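Local coordinates for aerobactin synthase IucA (Klebsiella pneumoniae subsp. pneumoniae, PDB 5JM8), which probably uses ATP to activate a citrate carboxylate for amide-bond formation in the biosynthesis of the siderophore aerobactin, as an NRPS-independent siderophore synthetase, at residues N137-L145 against L260-Y269; L198-A206 against L217-P225. All coordinates share one frame; numbering follows the deposited sequence.

Interaction 1: residues N137-L145 against L260-Y269; sequences NFGEAEQAL and LPTTSSRSLY. With ATP (adenosine-5'-triphosphate), chain I.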
loop_
_atom_site.group_PDB
_atom_site.type_symbol
_atom_site.label_atom_id
_atom_site.label_comp_id
_atom_site.label_asym_id
_atom_site.label_seq_id
_atom_site.Cartn_x
_atom_site.Cartn_y
_atom_site.Cartn_z
ATOM N N ASN A 137 1.225 -11.716 8.917
ATOM C CA ASN A 137 0.068 -11.885 8.055
ATOM C C ASN A 137 -0.178 -13.375 7.865
ATOM O O ASN A 137 0.630 -14.199 8.293
ATOM C CB ASN A 137 0.253 -11.159 6.709
ATOM C CG ASN A 137 1.321 -11.787 5.813
ATOM O OD1 ASN A 137 1.541 -12.997 5.813
ATOM N ND2 ASN A 137 1.974 -10.946 5.020
ATOM N N PHE A 138 -1.284 -13.712 7.217
ATOM C CA PHE A 138 -1.691 -15.100 7.054
ATOM C C PHE A 138 -0.614 -15.956 6.396
ATOM O O PHE A 138 -0.304 -17.046 6.872
ATOM C CB PHE A 138 -2.977 -15.161 6.236
ATOM C CG PHE A 138 -3.426 -16.552 5.919
ATOM C CD1 PHE A 138 -4.109 -17.301 6.860
ATOM C CD2 PHE A 138 -3.181 -17.107 4.676
ATOM C CE1 PHE A 138 -4.529 -18.581 6.572
ATOM C CE2 PHE A 138 -3.601 -18.389 4.381
ATOM C CZ PHE A 138 -4.276 -19.126 5.330
ATOM N N GLY A 139 -0.035 -15.453 5.312
ATOM C CA GLY A 139 0.974 -16.190 4.573
ATOM C C GLY A 139 2.245 -16.434 5.368
ATOM O O GLY A 139 2.829 -17.514 5.305
ATOM N N GLU A 140 2.676 -15.423 6.115
ATOM C CA GLU A 140 3.872 -15.537 6.942
ATOM C C GLU A 140 3.717 -16.631 7.994
ATOM O O GLU A 140 4.617 -17.447 8.186
ATOM C CB GLU A 140 4.183 -14.201 7.623
ATOM C CG GLU A 140 4.699 -13.125 6.675
ATOM C CD GLU A 140 4.895 -11.784 7.353
ATOM O OE1 GLU A 140 4.049 -11.407 8.190
ATOM O OE2 GLU A 140 5.901 -11.108 7.052
ATOM N N ALA A 141 2.573 -16.643 8.672
ATOM C CA ALA A 141 2.319 -17.620 9.724
ATOM C C ALA A 141 2.253 -19.034 9.157
ATOM O O ALA A 141 2.719 -19.981 9.784
ATOM C CB ALA A 141 1.028 -17.284 10.458
ATOM N N GLU A 142 1.680 -19.168 7.965
ATOM C CA GLU A 142 1.478 -20.479 7.360
ATOM C C GLU A 142 2.785 -21.146 6.961
ATOM O O GLU A 142 2.823 -22.355 6.743
ATOM C CB GLU A 142 0.577 -20.369 6.130
ATOM C CG GLU A 142 -0.886 -20.114 6.442
ATOM C CD GLU A 142 -1.521 -21.215 7.266
ATOM O OE1 GLU A 142 -1.111 -22.383 7.123
ATOM O OE2 GLU A 142 -2.432 -20.908 8.064
ATOM N N GLN A 143 3.848 -20.355 6.849
ATOM C CA GLN A 143 5.149 -20.874 6.440
ATOM C C GLN A 143 6.196 -20.740 7.541
ATOM O O GLN A 143 7.381 -20.976 7.306
ATOM C CB GLN A 143 5.630 -20.157 5.179
ATOM C CG GLN A 143 4.768 -20.433 3.957
ATOM C CD GLN A 143 5.304 -19.769 2.705
ATOM O OE1 GLN A 143 5.899 -18.691 2.763
ATOM N NE2 GLN A 143 5.102 -20.415 1.562
ATOM N N ALA A 144 5.753 -20.381 8.741
ATOM C CA ALA A 144 6.666 -20.144 9.854
ATOM C C ALA A 144 6.816 -21.369 10.750
ATOM O O ALA A 144 7.571 -21.342 11.722
ATOM C CB ALA A 144 6.192 -18.952 10.673
ATOM N N LEU A 145 6.097 -22.441 10.427
ATOM C CA LEU A 145 6.201 -23.680 11.191
ATOM C C LEU A 145 7.338 -24.555 10.664
ATOM O O LEU A 145 7.241 -25.131 9.579
ATOM C CB LEU A 145 4.877 -24.451 11.148
ATOM C CG LEU A 145 4.817 -25.757 11.950
ATOM C CD1 LEU A 145 4.912 -25.483 13.440
ATOM C CD2 LEU A 145 3.553 -26.535 11.625
ATOM N N LEU A 260 1.411 -20.020 -2.448
ATOM C CA LEU A 260 2.214 -20.390 -1.289
ATOM C C LEU A 260 1.712 -21.689 -0.666
ATOM O O LEU A 260 0.555 -21.764 -0.252
ATOM C CB LEU A 260 2.180 -19.278 -0.236
ATOM C CG LEU A 260 3.082 -18.055 -0.420
ATOM C CD1 LEU A 260 2.709 -17.245 -1.653
ATOM C CD2 LEU A 260 3.014 -17.193 0.828
ATOM N N PRO A 261 2.567 -22.726 -0.604
ATOM C CA PRO A 261 2.133 -23.887 0.179
ATOM C C PRO A 261 1.977 -23.535 1.656
ATOM O O PRO A 261 2.859 -22.893 2.225
ATOM C CB PRO A 261 3.256 -24.911 -0.037
ATOM C CG PRO A 261 4.417 -24.133 -0.560
ATOM C CD PRO A 261 3.833 -22.983 -1.313
ATOM N N THR A 262 0.861 -23.935 2.258
ATOM C CA THR A 262 0.588 -23.616 3.654
ATOM C C THR A 262 1.085 -24.735 4.564
ATOM O O THR A 262 1.757 -25.659 4.105
ATOM C CB THR A 262 -0.918 -23.384 3.893
ATOM O OG1 THR A 262 -1.637 -24.607 3.694
ATOM C CG2 THR A 262 -1.446 -22.323 2.939
ATOM N N THR A 263 0.756 -24.642 5.849
ATOM C CA THR A 263 1.185 -25.624 6.843
ATOM C C THR A 263 0.919 -27.070 6.414
ATOM O O THR A 263 1.664 -27.979 6.784
ATOM C CB THR A 263 0.486 -25.385 8.199
ATOM O OG1 THR A 263 -0.886 -25.038 7.980
ATOM C CG2 THR A 263 1.171 -24.266 8.971
ATOM N N SER A 264 -0.136 -27.274 5.629
ATOM C CA SER A 264 -0.548 -28.613 5.216
ATOM C C SER A 264 0.042 -29.011 3.866
ATOM O O SER A 264 -0.234 -30.100 3.361
ATOM C CB SER A 264 -2.072 -28.696 5.147
ATOM O OG SER A 264 -2.596 -27.664 4.333
ATOM N N SER A 265 0.835 -28.113 3.286
ATOM C CA SER A 265 1.531 -28.348 2.016
ATOM C C SER A 265 0.587 -28.497 0.818
ATOM O O SER A 265 0.772 -27.828 -0.199
ATOM C CB SER A 265 2.428 -29.587 2.112
ATOM O OG SER A 265 3.418 -29.429 3.113
ATOM N N ARG A 266 -0.412 -29.369 0.924
ATOM C CA ARG A 266 -1.307 -29.619 -0.205
ATOM C C ARG A 266 -2.292 -28.481 -0.412
ATOM O O ARG A 266 -2.923 -28.391 -1.466
ATOM C CB ARG A 266 -2.069 -30.933 -0.019
ATOM C CG ARG A 266 -2.974 -31.010 1.205
ATOM C CD ARG A 266 -3.892 -32.218 1.075
ATOM N NE ARG A 266 -4.561 -32.589 2.319
ATOM C CZ ARG A 266 -5.373 -33.636 2.436
ATOM N NH1 ARG A 266 -5.945 -33.911 3.599
ATOM N NH2 ARG A 266 -5.617 -34.411 1.388
ATOM N N SER A 267 -2.423 -27.619 0.590
ATOM C CA SER A 267 -3.277 -26.447 0.477
ATOM C C SER A 267 -2.435 -25.227 0.145
ATOM O O SER A 267 -1.485 -24.904 0.859
ATOM C CB SER A 267 -4.065 -26.222 1.764
ATOM O OG SER A 267 -4.972 -27.288 1.986
ATOM N N LEU A 268 -2.792 -24.563 -0.950
ATOM C CA LEU A 268 -2.054 -23.404 -1.437
ATOM C C LEU A 268 -2.814 -22.102 -1.191
ATOM O O LEU A 268 -4.042 -22.092 -1.133
ATOM C CB LEU A 268 -1.764 -23.555 -2.930
ATOM C CG LEU A 268 -0.600 -24.462 -3.343
ATOM C CD1 LEU A 268 -0.697 -25.838 -2.711
ATOM C CD2 LEU A 268 -0.538 -24.574 -4.860
ATOM N N TYR A 269 -2.067 -21.009 -1.061
ATOM C CA TYR A 269 -2.642 -19.687 -0.832
ATOM C C TYR A 269 -2.126 -18.669 -1.848
ATOM O O TYR A 269 -0.932 -18.616 -2.139
ATOM C CB TYR A 269 -2.331 -19.222 0.594
ATOM C CG TYR A 269 -2.610 -17.756 0.858
ATOM C CD1 TYR A 269 -3.910 -17.272 0.910
ATOM C CD2 TYR A 269 -1.569 -16.863 1.075
ATOM C CE1 TYR A 269 -4.166 -15.934 1.160
ATOM C CE2 TYR A 269 -1.814 -15.524 1.326
ATOM C CZ TYR A 269 -3.111 -15.065 1.368
ATOM O OH TYR A 269 -3.348 -13.731 1.618
HETATM P PG ATP I . -5.873 -28.302 5.250
HETATM O O1G ATP I . -5.221 -27.560 4.111
HETATM O O2G ATP I . -5.966 -27.495 6.523
HETATM O O3G ATP I . -7.169 -28.980 4.878
HETATM P PB ATP I . -5.119 -31.034 5.904
HETATM O O1B ATP I . -3.952 -31.828 5.372
HETATM O O2B ATP I . -6.523 -31.388 5.466
HETATM O O3B ATP I . -4.814 -29.465 5.637
HETATM P PA ATP I . -4.884 -32.365 8.429
HETATM O O1A ATP I . -5.406 -33.552 7.659
HETATM O O2A ATP I . -5.461 -32.041 9.785
HETATM O O3A ATP I . -5.053 -31.049 7.516
HETATM O "O5'" ATP I . -3.291 -32.470 8.603
HETATM C "C5'" ATP I . -2.627 -31.414 9.289
HETATM C "C4'" ATP I . -1.210 -31.206 8.774
HETATM O "O4'" ATP I . -0.601 -30.176 9.554
HETATM C "C3'" ATP I . -0.337 -32.446 8.892
HETATM O "O3'" ATP I . 0.314 -32.698 7.640
HETATM C "C2'" ATP I . 0.671 -32.136 9.983
HETATM O "O2'" ATP I . 1.985 -32.567 9.633
HETATM C "C1'" ATP I . 0.632 -30.623 10.123
HETATM N N9 ATP I . 0.698 -30.199 11.539
HETATM C C8 ATP I . 1.659 -29.409 12.044
HETATM N N7 ATP I . 1.458 -29.192 13.368
HETATM C C5 ATP I . 0.343 -29.855 13.719
HETATM C C6 ATP I . -0.428 -30.041 14.966
HETATM N N6 ATP I . -0.006 -29.447 16.107
HETATM N N1 ATP I . -1.538 -30.811 14.912
HETATM C C2 ATP I . -1.948 -31.397 13.769
HETATM N N3 ATP I . -1.291 -31.265 12.603
HETATM C C4 ATP I . -0.158 -30.522 12.512
#

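Interaction 2: residues L198-A206 against L217-P225; sequences LQQRLTRFA and LSDNQWLFP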
loop_
_atom_site.group_PDB
_atom_site.type_symbol
_atom_site.label_atom_id
_atom_site.label_comp_id
_atom_site.label_asym_id
_atom_site.label_seq_id
_atom_site.Cartn_x
_atom_site.Cartn_y
_atom_site.Cartn_z
ATOM N N LEU A 198 -19.942 -25.419 -12.020
ATOM C CA LEU A 198 -18.546 -25.828 -12.142
ATOM C C LEU A 198 -17.827 -25.095 -13.272
ATOM O O LEU A 198 -16.688 -24.658 -13.112
ATOM C CB LEU A 198 -18.454 -27.334 -12.370
ATOM C CG LEU A 198 -17.039 -27.871 -12.592
ATOM C CD1 LEU A 198 -16.144 -27.568 -11.396
ATOM C CD2 LEU A 198 -17.086 -29.360 -12.867
ATOM N N GLN A 199 -18.496 -24.980 -14.414
ATOM C CA GLN A 199 -17.944 -24.285 -15.569
ATOM C C GLN A 199 -17.546 -22.860 -15.205
ATOM O O GLN A 199 -16.507 -22.360 -15.636
ATOM C CB GLN A 199 -18.961 -24.266 -16.714
ATOM C CG GLN A 199 -18.454 -23.607 -17.988
ATOM C CD GLN A 199 -19.489 -23.587 -19.090
ATOM O OE1 GLN A 199 -20.633 -24.002 -18.899
ATOM N NE2 GLN A 199 -19.092 -23.096 -20.258
ATOM N N GLN A 200 -18.385 -22.221 -14.398
ATOM C CA GLN A 200 -18.202 -20.827 -14.024
ATOM C C GLN A 200 -17.084 -20.624 -12.996
ATOM O O GLN A 200 -16.381 -19.613 -13.045
ATOM C CB GLN A 200 -19.517 -20.265 -13.482
ATOM C CG GLN A 200 -20.595 -20.080 -14.544
ATOM C CD GLN A 200 -21.989 -19.949 -13.953
ATOM O OE1 GLN A 200 -22.204 -20.214 -12.770
ATOM N NE2 GLN A 200 -22.942 -19.534 -14.778
ATOM N N ARG A 201 -16.920 -21.566 -12.067
ATOM C CA ARG A 201 -15.841 -21.467 -11.080
ATOM C C ARG A 201 -14.482 -21.452 -11.756
ATOM O O ARG A 201 -13.685 -20.538 -11.550
ATOM C CB ARG A 201 -15.868 -22.629 -10.078
ATOM C CG ARG A 201 -16.668 -22.414 -8.789
ATOM C CD ARG A 201 -16.357 -21.117 -8.040
ATOM N NE ARG A 201 -15.461 -21.276 -6.897
ATOM C CZ ARG A 201 -15.755 -21.945 -5.786
ATOM N NH1 ARG A 201 -16.914 -22.575 -5.656
ATOM N NH2 ARG A 201 -14.865 -22.000 -4.800
ATOM N N LEU A 202 -14.230 -22.480 -12.561
ATOM C CA LEU A 202 -12.950 -22.645 -13.232
ATOM C C LEU A 202 -12.657 -21.459 -14.139
ATOM O O LEU A 202 -11.500 -21.088 -14.339
ATOM C CB LEU A 202 -12.943 -23.946 -14.034
ATOM C CG LEU A 202 -13.235 -25.206 -13.213
ATOM C CD1 LEU A 202 -13.319 -26.434 -14.109
ATOM C CD2 LEU A 202 -12.178 -25.401 -12.134
ATOM N N THR A 203 -13.713 -20.862 -14.681
ATOM C CA THR A 203 -13.577 -19.663 -15.497
ATOM C C THR A 203 -13.087 -18.505 -14.636
ATOM O O THR A 203 -12.118 -17.830 -14.984
ATOM C CB THR A 203 -14.909 -19.270 -16.167
ATOM O OG1 THR A 203 -15.322 -20.307 -17.066
ATOM C CG2 THR A 203 -14.757 -17.977 -16.942
ATOM N N ARG A 204 -13.764 -18.280 -13.515
ATOM C CA ARG A 204 -13.381 -17.222 -12.585
ATOM C C ARG A 204 -11.985 -17.467 -12.034
ATOM O O ARG A 204 -11.144 -16.570 -12.026
ATOM C CB ARG A 204 -14.376 -17.122 -11.425
ATOM C CG ARG A 204 -14.190 -15.878 -10.563
ATOM C CD ARG A 204 -15.082 -15.899 -9.331
ATOM N NE ARG A 204 -14.616 -16.846 -8.322
ATOM C CZ ARG A 204 -15.273 -17.127 -7.201
ATOM N NH1 ARG A 204 -14.773 -17.999 -6.336
ATOM N NH2 ARG A 204 -16.430 -16.534 -6.943
ATOM N N PHE A 205 -11.751 -18.693 -11.576
ATOM C CA PHE A 205 -10.479 -19.059 -10.963
ATOM C C PHE A 205 -9.328 -18.885 -11.947
ATOM O O PHE A 205 -8.292 -18.319 -11.607
ATOM C CB PHE A 205 -10.530 -20.506 -10.457
ATOM C CG PHE A 205 -9.298 -20.934 -9.709
ATOM C CD1 PHE A 205 -9.190 -20.719 -8.345
ATOM C CD2 PHE A 205 -8.251 -21.556 -10.368
ATOM C CE1 PHE A 205 -8.061 -21.113 -7.653
ATOM C CE2 PHE A 205 -7.118 -21.952 -9.681
ATOM C CZ PHE A 205 -7.024 -21.729 -8.322
ATOM N N ALA A 206 -9.523 -19.364 -13.170
ATOM C CA ALA A 206 -8.501 -19.250 -14.203
ATOM C C ALA A 206 -8.285 -17.797 -14.601
ATOM O O ALA A 206 -7.170 -17.391 -14.927
ATOM C CB ALA A 206 -8.886 -20.073 -15.415
ATOM N N LEU A 217 -9.705 -20.995 -23.472
ATOM C CA LEU A 217 -11.014 -21.225 -22.868
ATOM C C LEU A 217 -12.122 -21.194 -23.916
ATOM O O LEU A 217 -12.243 -20.236 -24.681
ATOM C CB LEU A 217 -11.290 -20.182 -21.780
ATOM C CG LEU A 217 -12.594 -20.345 -20.990
ATOM C CD1 LEU A 217 -12.593 -21.635 -20.183
ATOM C CD2 LEU A 217 -12.823 -19.148 -20.082
ATOM N N SER A 218 -12.925 -22.252 -23.953
ATOM C CA SER A 218 -14.061 -22.317 -24.864
ATOM C C SER A 218 -15.213 -23.085 -24.231
ATOM O O SER A 218 -15.111 -23.547 -23.095
ATOM C CB SER A 218 -13.655 -22.972 -26.185
ATOM O OG SER A 218 -13.578 -24.379 -26.057
ATOM N N ASP A 219 -16.307 -23.221 -24.974
ATOM C CA ASP A 219 -17.499 -23.890 -24.467
ATOM C C ASP A 219 -17.194 -25.319 -24.049
ATOM O O ASP A 219 -17.650 -25.779 -23.004
ATOM C CB ASP A 219 -18.612 -23.891 -25.519
ATOM C CG ASP A 219 -19.144 -22.502 -25.810
ATOM O OD1 ASP A 219 -19.030 -21.622 -24.932
ATOM O OD2 ASP A 219 -19.684 -22.291 -26.918
ATOM N N ASN A 220 -16.412 -26.011 -24.868
ATOM C CA ASN A 220 -16.109 -27.410 -24.621
ATOM C C ASN A 220 -14.792 -27.590 -23.888
ATOM O O ASN A 220 -14.635 -28.523 -23.103
ATOM C CB ASN A 220 -16.081 -28.177 -25.940
ATOM C CG ASN A 220 -17.428 -28.181 -26.635
ATOM O OD1 ASN A 220 -18.475 -28.152 -25.987
ATOM N ND2 ASN A 220 -17.408 -28.212 -27.962
ATOM N N GLN A 221 -13.853 -26.685 -24.141
ATOM C CA GLN A 221 -12.506 -26.793 -23.591
ATOM C C GLN A 221 -12.319 -25.834 -22.415
ATOM O O GLN A 221 -12.351 -24.614 -22.585
ATOM C CB GLN A 221 -11.473 -26.528 -24.697
ATOM C CG GLN A 221 -10.068 -26.232 -24.199
ATOM C CD GLN A 221 -9.053 -26.103 -25.324
ATOM O OE1 GLN A 221 -8.246 -27.003 -25.547
ATOM N NE2 GLN A 221 -9.074 -24.971 -26.024
ATOM N N TRP A 222 -12.122 -26.402 -21.225
ATOM C CA TRP A 222 -12.010 -25.627 -19.992
ATOM C C TRP A 222 -10.597 -25.663 -19.421
ATOM O O TRP A 222 -9.855 -26.624 -19.628
ATOM C CB TRP A 222 -12.985 -26.154 -18.937
ATOM C CG TRP A 222 -14.421 -26.149 -19.359
ATOM C CD1 TRP A 222 -14.941 -25.625 -20.506
ATOM C CD2 TRP A 222 -15.525 -26.700 -18.633
ATOM N NE1 TRP A 222 -16.300 -25.815 -20.539
ATOM C CE2 TRP A 222 -16.683 -26.474 -19.399
ATOM C CE3 TRP A 222 -15.646 -27.363 -17.408
ATOM C CZ2 TRP A 222 -17.946 -26.886 -18.983
ATOM C CZ3 TRP A 222 -16.900 -27.772 -16.995
ATOM C CH2 TRP A 222 -18.034 -27.533 -17.780
ATOM N N LEU A 223 -10.240 -24.614 -18.688
ATOM C CA LEU A 223 -8.961 -24.552 -17.994
ATOM C C LEU A 223 -9.072 -25.257 -16.645
ATOM O O LEU A 223 -10.025 -25.033 -15.895
ATOM C CB LEU A 223 -8.519 -23.100 -17.808
ATOM C CG LEU A 223 -8.293 -22.308 -19.098
ATOM C CD1 LEU A 223 -8.031 -20.842 -18.783
ATOM C CD2 LEU A 223 -7.140 -22.898 -19.897
ATOM N N PHE A 224 -8.090 -26.102 -16.349
ATOM C CA PHE A 224 -8.135 -26.983 -15.188
ATOM C C PHE A 224 -6.827 -26.889 -14.402
ATOM O O PHE A 224 -5.774 -27.274 -14.908
ATOM C CB PHE A 224 -8.395 -28.418 -15.650
ATOM C CG PHE A 224 -8.616 -29.393 -14.530
ATOM C CD1 PHE A 224 -9.876 -29.572 -13.987
ATOM C CD2 PHE A 224 -7.567 -30.145 -14.039
ATOM C CE1 PHE A 224 -10.077 -30.477 -12.962
ATOM C CE2 PHE A 224 -7.760 -31.048 -13.019
ATOM C CZ PHE A 224 -9.017 -31.216 -12.479
ATOM N N PRO A 225 -6.881 -26.373 -13.162
ATOM C CA PRO A 225 -5.645 -26.144 -12.404
ATOM C C PRO A 225 -5.069 -27.411 -11.779
ATOM O O PRO A 225 -5.823 -28.297 -11.376
ATOM C CB PRO A 225 -6.086 -25.166 -11.318
ATOM C CG PRO A 225 -7.506 -25.531 -11.063
ATOM C CD PRO A 225 -8.071 -25.962 -12.393
HETATM O O HOH W 1 -15.717 -22.510 -20.541
#

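Interaction 1: residues N137-L145 against L260-Y269
One wall of the ATP pocket is built on a beta hairpin, strands 258-261 and 267-269, whose connecting turn meets the short helix 138-142 mainly through E142 and T263. E142 OE1 takes two bonds, the backbone N of T263 at 3.2 Å (N-H...O angle 170°) and the hydroxyl OG1 of T263 at 2.8 Å, both arriving nearly along its C-O axis. The chain of E142 bends at CG (chi2 -61°), laying its methylenes beside the side chain of T262 while OE1 grips T263, the second residue of the type I turn T262-S265. Its other oxygen, OE2, forms a salt bridge with R446, and T263 OG1 also bonds Q429, a residue of the magnesium site, which ties the turn to the metal side of the pocket.

Beyond T263 the hairpin loop turns to the nucleotide. R266, extended from CG to NE, hydrogen-bonds the beta-phosphate, NE to O1B and NH1 to O2B of ATP, both at 3.2 Å. S264 OG hydrogen-bonds O1G of the gamma-phosphate, an oxygen whose place is less certain. From the other segment, L145 puts CD2 3.5 Å from C8 of the ATP adenine, so both segments line the pocket.

At the strand end, F138 and Y269 form a T-shaped stack, centroids 4.8 Å apart and planes at 68°. The edge atoms CD2 and CE2 of F138 sit over one face of Y269, CD2 close to above the ring centre; M276 of strand 275-284 touches both rings. Beside the stack, Q143 lies across L260, its NE2 3.6 Å from CB of L260. That amide nitrogen gives P261 O a weak bond and has its stronger partner in P175 O.

Interaction 2: residues L198-A206 against L217-P225
Helix 198-206 lies across strand 221-225 at 63°, their axes approaching to 8.0 Å, with L202 and L223 nearest at the backbone. W222 carries the largest share of the contact. Q199 stretches over one face of its indole, CG 3.5 Å from CZ2 of W222, and CB forms a CH-pi contact 3.9 Å from the six-membered ring's centroid. The extended chain of Q199 (CG anti to the backbone N, chi1 -178°) carries its amide across the indole, nearly parallel to it, 13° off. Indole NE1 bonds the carbonyl O of D219 at 2.8 Å, holding the ring against the turn before the strand.

This strand is an outer strand, within this chain, of the three-stranded antiparallel sheet 221-226, 177-185 and 249-255, and the helix packs on it through apolar side chains. L202 CD2 lies 4.2 Å from CD of P225, A206 CB 3.6 Å from CD1 of L223, and F205 CE2 3.8 Å from CB of P225. L202 CB also rests on the backbone O of L223. F346 of strand 345-350 touches both L202 and P225.

Toward the second subunit, T203 CG2 packs on CD2 of L217, and L217 also touches T203 of that subunit. The Q199 amide NE2 bonds D219 of the second subunit.

Both contacts set a helix against a strand-bearing segment, and all four segments belong to the IucA/IucC family region, with interaction 2 nested along the chain inside the loop closed by interaction 1. Their centres lie 26 Å apart, and their nearest atoms, about 8 Å apart, do not touch. Interaction 1 is buried near the middle of the chain, where E142 holds the turn whose serine and arginine bond the nucleotide. Interaction 2 is about 31 Å from the chain centre, partly buried beside the second subunit; no direct hydrogen bond crosses it, while Q199 and D219 pair with D219 and Q199 of that subunit. Strand 177-185 touches both, packing on P261 and L268 of 260-269 and pairing with 221-226.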